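Local coordinates for stress-induced protein 1 (Caenorhabditis elegans, PDB 4YE0) that probably acts as a small heat shock chaperone that binds unfolded proteins, with its alpha-crystallin domain making up most of the chain described, at residues E25-N30 with T72-E77; L36-H41 with G78-D83. All blocks are in the same frame, centred on the assembly; numbering follows the deposited sequence.

Interaction 1: E25-N30 with T72-E77; sequences EELKVN and TVINKE
In both Leu27 and Ile74 the first torsion swings the chain to the N side of the backbone, opposite the carbonyl carbon, and from there each reaches across to the other strand. Ile74 then continues nearly extended (chi2 173°), which carries its terminal methyl outward until CD1 lies 3.6 Å from CD1 of Leu27. The two branched chains pass at a slant, meeting through these end methyls while their CA atoms stay 10.2 Å apart.

Toward the other end of the contact the strands approach more closely, with the CA atoms of Val29 and Thr72 separated by 8.2 Å. Short, beta-branched residues suit this narrower spacing. Thr72 turns OG1 beside its backbone N (chi1 -60°), which leaves CG2 anti to that N and facing CG2 of Val29 at 4.0 Å, tip to tip. The hydroxyl branch, OG1, sits 4.1 Å from CG1 of Val29; it adds only van der Waals contact here. No hydrogen bond joins the segments; the contact is van der Waals throughout, mostly between methyls, and modest in area.

All four touching residues remain partly exposed and also meet a crystal neighbour. In other small heat shock proteins the equivalent pair of edge strands borders the hydrophobic groove that receives a C-terminal Ile-X-Ile motif, and this aliphatic lining is consistent with such a role. Leu27 also packs on Val19 and Phe22, while Val29 and Thr72 both rest on Met80. The contact thus bridges the outermost strands 27-32 and 71-74 of the two facing sheets, along one margin of the beta sandwich.

Interaction 2: L36-H41 with G78-D83; sequences LTIEGH and GQMTID
Ile38 and Leu36 make their backbone hydrogen bonds inside their own sheet, with Arg57 and Phe59 respectively, and no polar bond crosses to Met80 or Ile82. What faces the other segment is hydrocarbon and one thioether, as suits a buried interface between sheets. Methionine serves here through its reach: the chain runs extended and then bends at its last torsion (chi3 70°), laying CE beside Ile38. CE lies 3.4 Å from CG2 of Ile38, tighter than usual carbon packing, and 3.7 Å from CG1 of the same residue, the two chains lying alongside one another and pointing in contrary senses.

Ile82 fills the adjoining position. Its CD1 meets CG1 of Ile38 at 3.8 Å and CD2 of Leu36 at 3.9 Å, and its other methyl, CG2, also stands 3.9 Å from CD2 of Leu36. Both branches of one isoleucine are thereby used on a single leucine. With an alanine here in place of Ile38, a gap would probably open beside the Met80 methyl, leaving its rotation less firmly held, and Ile82 would keep Leu36 as its sole partner across the contact.

The strands run almost antiparallel, at 164°, with axes 11.1 Å apart, a spacing bridged by side chains alone. Phe59 of strand 49-60 flanks Leu36 and Ile38, Leu17 of strand 12-18 borders Met80, and Thr72 of strand 71-74 touches both Met80 and Ile82.

In the fold
Both interactions join the same two sheets of the alpha-crystallin sandwich, and their centres lie about 5 Å apart. Interaction 2 belongs to the core: its four touching residues are buried and come from inner strands. Interaction 1 lies at the surface, between the neighbouring edge strands, where a valine and a threonine, hydroxyl included, stand beside a leucine and an isoleucine. Neither has a polar bond across its segments; hydrogen bonds instead run within each sheet, probably from Lys28 N to Glu39 O in one and from Thr81 N to Val73 O in the other. The side chains that meet between the sheets are mostly apolar, buried in interaction 2 and partly exposed in interaction 1.

Interaction 1: E25-N30 with T72-E77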
ATOM      1  N   GLU A  25       9.838 -11.494   0.942  1.00 54.45           N
ATOM      2  CA  GLU A  25       9.102 -12.632   1.517  1.00 56.82           C
ATOM      3  C   GLU A  25       7.604 -12.377   1.623  1.00 52.01           C
ATOM      4  O   GLU A  25       6.820 -13.314   1.758  1.00 53.71           O
ATOM      5  CB  GLU A  25       9.601 -12.964   2.923  1.00 63.70           C
ATOM      6  CG  GLU A  25      11.084 -12.757   3.141  1.00 69.64           C
ATOM      7  CD  GLU A  25      11.426 -11.491   3.897  1.00 70.33           C
ATOM      8  OE1 GLU A  25      12.349 -10.772   3.461  1.00 74.11           O
ATOM      9  OE2 GLU A  25      10.782 -11.224   4.933  1.00 68.83           O
ATOM     10  N   GLU A  26       7.224 -11.105   1.598  1.00 49.69           N
ATOM     11  CA  GLU A  26       5.824 -10.698   1.675  1.00 44.20           C
ATOM     12  C   GLU A  26       5.176 -10.591   0.293  1.00 40.79           C
ATOM     13  O   GLU A  26       4.063 -10.078   0.171  1.00 41.49           O
ATOM     14  CB  GLU A  26       5.727  -9.352   2.392  1.00 45.07           C
ATOM     15  CG  GLU A  26       6.105  -9.405   3.865  1.00 50.16           C
ATOM     16  CD  GLU A  26       6.282  -8.027   4.484  1.00 52.60           C
ATOM     17  OE1 GLU A  26       6.441  -7.036   3.738  1.00 55.88           O
ATOM     18  OE2 GLU A  26       6.266  -7.933   5.728  1.00 57.83           O
ATOM     19  N   LEU A  27       5.859 -11.081  -0.740  1.00 38.62           N
ATOM     20  CA  LEU A  27       5.379 -10.960  -2.106  1.00 36.56           C
ATOM     21  C   LEU A  27       5.102 -12.308  -2.743  1.00 39.03           C
ATOM     22  O   LEU A  27       5.823 -13.277  -2.512  1.00 43.95           O
ATOM     23  CB  LEU A  27       6.386 -10.182  -2.946  1.00 36.26           C
ATOM     24  CG  LEU A  27       6.470  -8.708  -2.554  1.00 35.93           C
ATOM     25  CD1 LEU A  27       7.791  -8.120  -3.015  1.00 38.39           C
ATOM     26  CD2 LEU A  27       5.290  -7.917  -3.116  1.00 34.75           C
ATOM     27  N   LYS A  28       4.040 -12.347  -3.541  1.00 40.43           N
ATOM     28  CA  LYS A  28       3.620 -13.532  -4.274  1.00 37.73           C
ATOM     29  C   LYS A  28       3.432 -13.167  -5.733  1.00 29.04           C
ATOM     30  O   LYS A  28       2.848 -12.131  -6.047  1.00 31.17           O
ATOM     31  CB  LYS A  28       2.276 -14.042  -3.740  1.00 47.08           C
ATOM     32  CG  LYS A  28       2.369 -15.162  -2.719  1.00 57.61           C
ATOM     33  CD  LYS A  28       1.069 -15.955  -2.661  1.00 67.16           C
ATOM     34  CE  LYS A  28       1.218 -17.227  -1.838  1.00 73.43           C
ATOM     35  NZ  LYS A  28       1.219 -16.959  -0.372  1.00 78.12           N
ATOM     36  N   VAL A  29       3.919 -14.025  -6.621  1.00 30.15           N
ATOM     37  CA  VAL A  29       3.627 -13.906  -8.040  1.00 32.54           C
ATOM     38  C   VAL A  29       3.072 -15.244  -8.504  1.00 32.97           C
ATOM     39  O   VAL A  29       3.724 -16.279  -8.365  1.00 32.54           O
ATOM     40  CB  VAL A  29       4.871 -13.533  -8.867  1.00 30.74           C
ATOM     41  CG1 VAL A  29       4.499 -13.420 -10.340  1.00 29.95           C
ATOM     42  CG2 VAL A  29       5.462 -12.226  -8.364  1.00 28.02           C
ATOM     43  N   ASN A  30       1.859 -15.208  -9.041  1.00 32.48           N
ATOM     44  CA  ASN A  30       1.182 -16.407  -9.493  1.00 33.29           C
ATOM     45  C   ASN A  30       0.721 -16.266 -10.935  1.00 29.25           C
ATOM     46  O   ASN A  30       0.367 -15.173 -11.381  1.00 32.36           O
ATOM     47  CB  ASN A  30      -0.005 -16.715  -8.574  1.00 36.47           C
ATOM     48  CG  ASN A  30       0.429 -17.134  -7.182  1.00 37.29           C
ATOM     49  OD1 ASN A  30       0.167 -16.441  -6.202  1.00 47.34           O
ATOM     50  ND2 ASN A  30       1.103 -18.271  -7.087  1.00 35.35           N
ATOM     51  N   THR A  72      10.909 -13.410 -13.018  1.00 34.69           N
ATOM     52  CA  THR A  72      10.554 -12.374 -12.052  1.00 38.74           C
ATOM     53  C   THR A  72      11.789 -12.008 -11.236  1.00 37.59           C
ATOM     54  O   THR A  72      12.433 -12.883 -10.667  1.00 36.35           O
ATOM     55  CB  THR A  72       9.448 -12.890 -11.100  1.00 39.35           C
ATOM     56  OG1 THR A  72       8.280 -13.242 -11.853  1.00 43.19           O
ATOM     57  CG2 THR A  72       9.074 -11.854 -10.067  1.00 37.40           C
ATOM     58  N   VAL A  73      12.125 -10.721 -11.185  1.00 40.83           N
ATOM     59  CA  VAL A  73      13.224 -10.251 -10.333  1.00 44.98           C
ATOM     60  C   VAL A  73      12.848  -8.966  -9.602  1.00 40.14           C
ATOM     61  O   VAL A  73      12.103  -8.137 -10.124  1.00 44.91           O
ATOM     62  CB  VAL A  73      14.547 -10.007 -11.115  1.00 49.16           C
ATOM     63  CG1 VAL A  73      15.138 -11.311 -11.636  1.00 52.18           C
ATOM     64  CG2 VAL A  73      14.345  -9.023 -12.251  1.00 50.32           C
ATOM     65  N   ILE A  74      13.367  -8.824  -8.387  1.00 34.69           N
ATOM     66  CA  ILE A  74      13.272  -7.594  -7.619  1.00 38.91           C
ATOM     67  C   ILE A  74      14.696  -7.077  -7.431  1.00 47.58           C
ATOM     68  O   ILE A  74      15.559  -7.823  -6.975  1.00 45.14           O
ATOM     69  CB  ILE A  74      12.651  -7.840  -6.231  1.00 37.72           C
ATOM     70  CG1 ILE A  74      11.271  -8.485  -6.365  1.00 36.92           C
ATOM     71  CG2 ILE A  74      12.542  -6.533  -5.452  1.00 41.00           C
ATOM     72  CD1 ILE A  74      10.675  -8.907  -5.040  1.00 38.19           C
ATOM     73  N   ASN A  75      14.939  -5.814  -7.782  1.00 55.47           N
ATOM     74  CA  ASN A  75      16.274  -5.217  -7.632  1.00 61.07           C
ATOM     75  C   ASN A  75      16.468  -4.637  -6.229  1.00 59.63           C
ATOM     76  O   ASN A  75      15.596  -4.772  -5.372  1.00 51.59           O
ATOM     77  CB  ASN A  75      16.540  -4.168  -8.730  1.00 61.62           C
ATOM     78  CG  ASN A  75      15.655  -2.935  -8.614  1.00 57.47           C
ATOM     79  OD1 ASN A  75      15.038  -2.682  -7.579  1.00 60.05           O
ATOM     80  ND2 ASN A  75      15.598  -2.154  -9.687  1.00 55.71           N
ATOM     81  N   LYS A  76      17.609  -3.996  -5.992  1.00 65.68           N
ATOM     82  CA  LYS A  76      17.903  -3.451  -4.668  1.00 69.90           C
ATOM     83  C   LYS A  76      17.030  -2.235  -4.342  1.00 60.45           C
ATOM     84  O   LYS A  76      16.774  -1.943  -3.175  1.00 59.66           O
ATOM     85  CB  LYS A  76      19.385  -3.085  -4.545  1.00 82.89           C
ATOM     86  CG  LYS A  76      19.908  -3.189  -3.121  1.00 98.30           C
ATOM     87  CD  LYS A  76      21.156  -2.329  -2.909  1.00111.82           C
ATOM     88  CE  LYS A  76      21.628  -2.438  -1.463  1.00116.00           C
ATOM     89  NZ  LYS A  76      22.684  -1.424  -1.159  1.00115.79           N
ATOM     90  N   GLU A  77      16.565  -1.541  -5.378  1.00 61.02           N
ATOM     91  CA  GLU A  77      15.724  -0.356  -5.210  1.00 69.42           C
ATOM     92  C   GLU A  77      14.232  -0.696  -5.057  1.00 68.68           C
ATOM     93  O   GLU A  77      13.387   0.200  -5.057  1.00 73.32           O
ATOM     94  CB  GLU A  77      15.944   0.598  -6.388  1.00 81.96           C
ATOM     95  CG  GLU A  77      17.355   1.177  -6.436  1.00 98.95           C
ATOM     96  CD  GLU A  77      17.900   1.351  -7.851  1.00113.16           C
ATOM     97  OE1 GLU A  77      17.103   1.569  -8.795  1.00121.78           O
ATOM     98  OE2 GLU A  77      19.138   1.277  -8.017  1.00121.82           O
TER

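Interaction 2: L36-H41 with G78-D83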
ATOM      1  N   LEU A  36      -1.789 -13.151 -14.744  1.00 33.07           N
ATOM      2  CA  LEU A  36      -0.677 -12.921 -13.845  1.00 31.44           C
ATOM      3  C   LEU A  36      -1.132 -12.074 -12.658  1.00 27.70           C
ATOM      4  O   LEU A  36      -1.676 -10.982 -12.836  1.00 34.05           O
ATOM      5  CB  LEU A  36       0.441 -12.206 -14.605  1.00 34.19           C
ATOM      6  CG  LEU A  36       1.813 -12.177 -13.942  1.00 37.12           C
ATOM      7  CD1 LEU A  36       2.390 -13.577 -13.848  1.00 37.19           C
ATOM      8  CD2 LEU A  36       2.745 -11.272 -14.726  1.00 41.82           C
ATOM      9  N   THR A  37      -0.900 -12.589 -11.457  1.00 23.64           N
ATOM     10  CA  THR A  37      -1.307 -11.952 -10.213  1.00 27.80           C
ATOM     11  C   THR A  37      -0.093 -11.676  -9.333  1.00 31.81           C
ATOM     12  O   THR A  37       0.653 -12.595  -9.006  1.00 31.93           O
ATOM     13  CB  THR A  37      -2.276 -12.875  -9.443  1.00 31.60           C
ATOM     14  OG1 THR A  37      -3.408 -13.171 -10.272  1.00 36.70           O
ATOM     15  CG2 THR A  37      -2.757 -12.222  -8.160  1.00 37.73           C
ATOM     16  N   ILE A  38       0.099 -10.412  -8.956  1.00 36.31           N
ATOM     17  CA  ILE A  38       1.145 -10.028  -8.012  1.00 37.28           C
ATOM     18  C   ILE A  38       0.498  -9.511  -6.736  1.00 33.69           C
ATOM     19  O   ILE A  38      -0.324  -8.594  -6.781  1.00 39.27           O
ATOM     20  CB  ILE A  38       2.061  -8.925  -8.572  1.00 40.75           C
ATOM     21  CG1 ILE A  38       2.659  -9.353  -9.917  1.00 43.58           C
ATOM     22  CG2 ILE A  38       3.154  -8.588  -7.567  1.00 40.94           C
ATOM     23  CD1 ILE A  38       1.851  -8.915 -11.118  1.00 43.76           C
ATOM     24  N   GLU A  39       0.895 -10.089  -5.605  1.00 30.58           N
ATOM     25  CA  GLU A  39       0.319  -9.763  -4.305  1.00 34.05           C
ATOM     26  C   GLU A  39       1.395  -9.428  -3.285  1.00 35.50           C
ATOM     27  O   GLU A  39       2.457 -10.049  -3.261  1.00 37.65           O
ATOM     28  CB  GLU A  39      -0.496 -10.946  -3.772  1.00 39.02           C
ATOM     29  CG  GLU A  39      -1.879 -11.064  -4.379  1.00 48.21           C
ATOM     30  CD  GLU A  39      -2.687 -12.201  -3.780  1.00 58.66           C
ATOM     31  OE1 GLU A  39      -2.650 -12.388  -2.545  1.00 61.84           O
ATOM     32  OE2 GLU A  39      -3.372 -12.905  -4.550  1.00 67.45           O
ATOM     33  N   GLY A  40       1.094  -8.457  -2.434  1.00 37.57           N
ATOM     34  CA  GLY A  40       1.946  -8.107  -1.308  1.00 39.83           C
ATOM     35  C   GLY A  40       1.106  -8.020  -0.051  1.00 40.23           C
ATOM     36  O   GLY A  40       0.024  -7.432  -0.069  1.00 38.40           O
ATOM     37  N   HIS A  41       1.581  -8.623   1.033  1.00 40.50           N
ATOM     38  CA  HIS A  41       0.916  -8.504   2.324  1.00 44.59           C
ATOM     39  C   HIS A  41       1.929  -8.291   3.437  1.00 47.26           C
ATOM     40  O   HIS A  41       2.794  -9.136   3.681  1.00 47.07           O
ATOM     41  CB  HIS A  41       0.047  -9.725   2.629  1.00 49.81           C
ATOM     42  CG  HIS A  41      -0.784  -9.570   3.867  1.00 60.63           C
ATOM     43  ND1 HIS A  41      -1.007 -10.599   4.756  1.00 63.42           N
ATOM     44  CD2 HIS A  41      -1.425  -8.491   4.376  1.00 65.47           C
ATOM     45  CE1 HIS A  41      -1.762 -10.166   5.749  1.00 62.87           C
ATOM     46  NE2 HIS A  41      -2.030  -8.890   5.543  1.00 66.50           N
ATOM     47  N   GLY A  78      13.914  -1.984  -4.923  1.00 63.94           N
ATOM     48  CA  GLY A  78      12.546  -2.423  -4.666  1.00 61.08           C
ATOM     49  C   GLY A  78      11.632  -2.388  -5.880  1.00 58.65           C
ATOM     50  O   GLY A  78      10.411  -2.325  -5.736  1.00 57.79           O
ATOM     51  N   GLN A  79      12.216  -2.431  -7.073  1.00 57.31           N
ATOM     52  CA  GLN A  79      11.442  -2.477  -8.304  1.00 59.27           C
ATOM     53  C   GLN A  79      11.410  -3.909  -8.794  1.00 55.40           C
ATOM     54  O   GLN A  79      12.458  -4.513  -9.014  1.00 56.08           O
ATOM     55  CB  GLN A  79      12.062  -1.587  -9.378  1.00 67.88           C
ATOM     56  CG  GLN A  79      11.281  -1.571 -10.689  1.00 75.46           C
ATOM     57  CD  GLN A  79      12.006  -0.817 -11.788  1.00 80.97           C
ATOM     58  OE1 GLN A  79      13.111  -1.190 -12.183  1.00 78.34           O
ATOM     59  NE2 GLN A  79      11.384   0.244 -12.293  1.00 84.42           N
ATOM     60  N   MET A  80      10.208  -4.451  -8.960  1.00 51.22           N
ATOM     61  CA  MET A  80      10.052  -5.780  -9.528  1.00 45.58           C
ATOM     62  C   MET A  80       9.913  -5.658 -11.032  1.00 43.26           C
ATOM     63  O   MET A  80       9.181  -4.800 -11.525  1.00 44.24           O
ATOM     64  CB  MET A  80       8.822  -6.479  -8.953  1.00 42.79           C
ATOM     65  CG  MET A  80       8.705  -7.942  -9.352  1.00 43.61           C
ATOM     66  SD  MET A  80       7.365  -8.770  -8.473  1.00 48.05           S
ATOM     67  CE  MET A  80       5.999  -7.966  -9.256  1.00 43.32           C
ATOM     68  N   THR A  81      10.616  -6.510 -11.766  1.00 42.31           N
ATOM     69  CA  THR A  81      10.360  -6.630 -13.190  1.00 45.79           C
ATOM     70  C   THR A  81      10.045  -8.078 -13.541  1.00 41.94           C
ATOM     71  O   THR A  81      10.709  -9.014 -13.087  1.00 37.05           O
ATOM     72  CB  THR A  81      11.492  -6.049 -14.075  1.00 50.66           C
ATOM     73  OG1 THR A  81      11.189  -6.288 -15.457  1.00 57.02           O
ATOM     74  CG2 THR A  81      12.827  -6.663 -13.755  1.00 51.80           C
ATOM     75  N   ILE A  82       8.985  -8.239 -14.322  1.00 40.64           N
ATOM     76  CA  ILE A  82       8.567  -9.531 -14.810  1.00 39.67           C
ATOM     77  C   ILE A  82       8.684  -9.465 -16.318  1.00 40.67           C
ATOM     78  O   ILE A  82       8.110  -8.573 -16.940  1.00 44.57           O
ATOM     79  CB  ILE A  82       7.111  -9.834 -14.414  1.00 40.13           C
ATOM     80  CG1 ILE A  82       6.971  -9.837 -12.886  1.00 41.07           C
ATOM     81  CG2 ILE A  82       6.675 -11.167 -15.005  1.00 40.17           C
ATOM     82  CD1 ILE A  82       5.540  -9.858 -12.390  1.00 46.04           C
ATOM     83  N   ASP A  83       9.432 -10.392 -16.908  1.00 40.40           N
ATOM     84  CA  ASP A  83       9.591 -10.398 -18.356  1.00 46.91           C
ATOM     85  C   ASP A  83       9.566 -11.801 -18.950  1.00 44.50           C
ATOM     86  O   ASP A  83       9.858 -12.785 -18.266  1.00 47.59           O
ATOM     87  CB  ASP A  83      10.872  -9.654 -18.764  1.00 54.07           C
ATOM     88  CG  ASP A  83      12.131 -10.477 -18.548  1.00 60.08           C
ATOM     89  OD1 ASP A  83      12.975 -10.522 -19.467  1.00 76.16           O
ATOM     90  OD2 ASP A  83      12.280 -11.080 -17.467  1.00 62.13           O
TER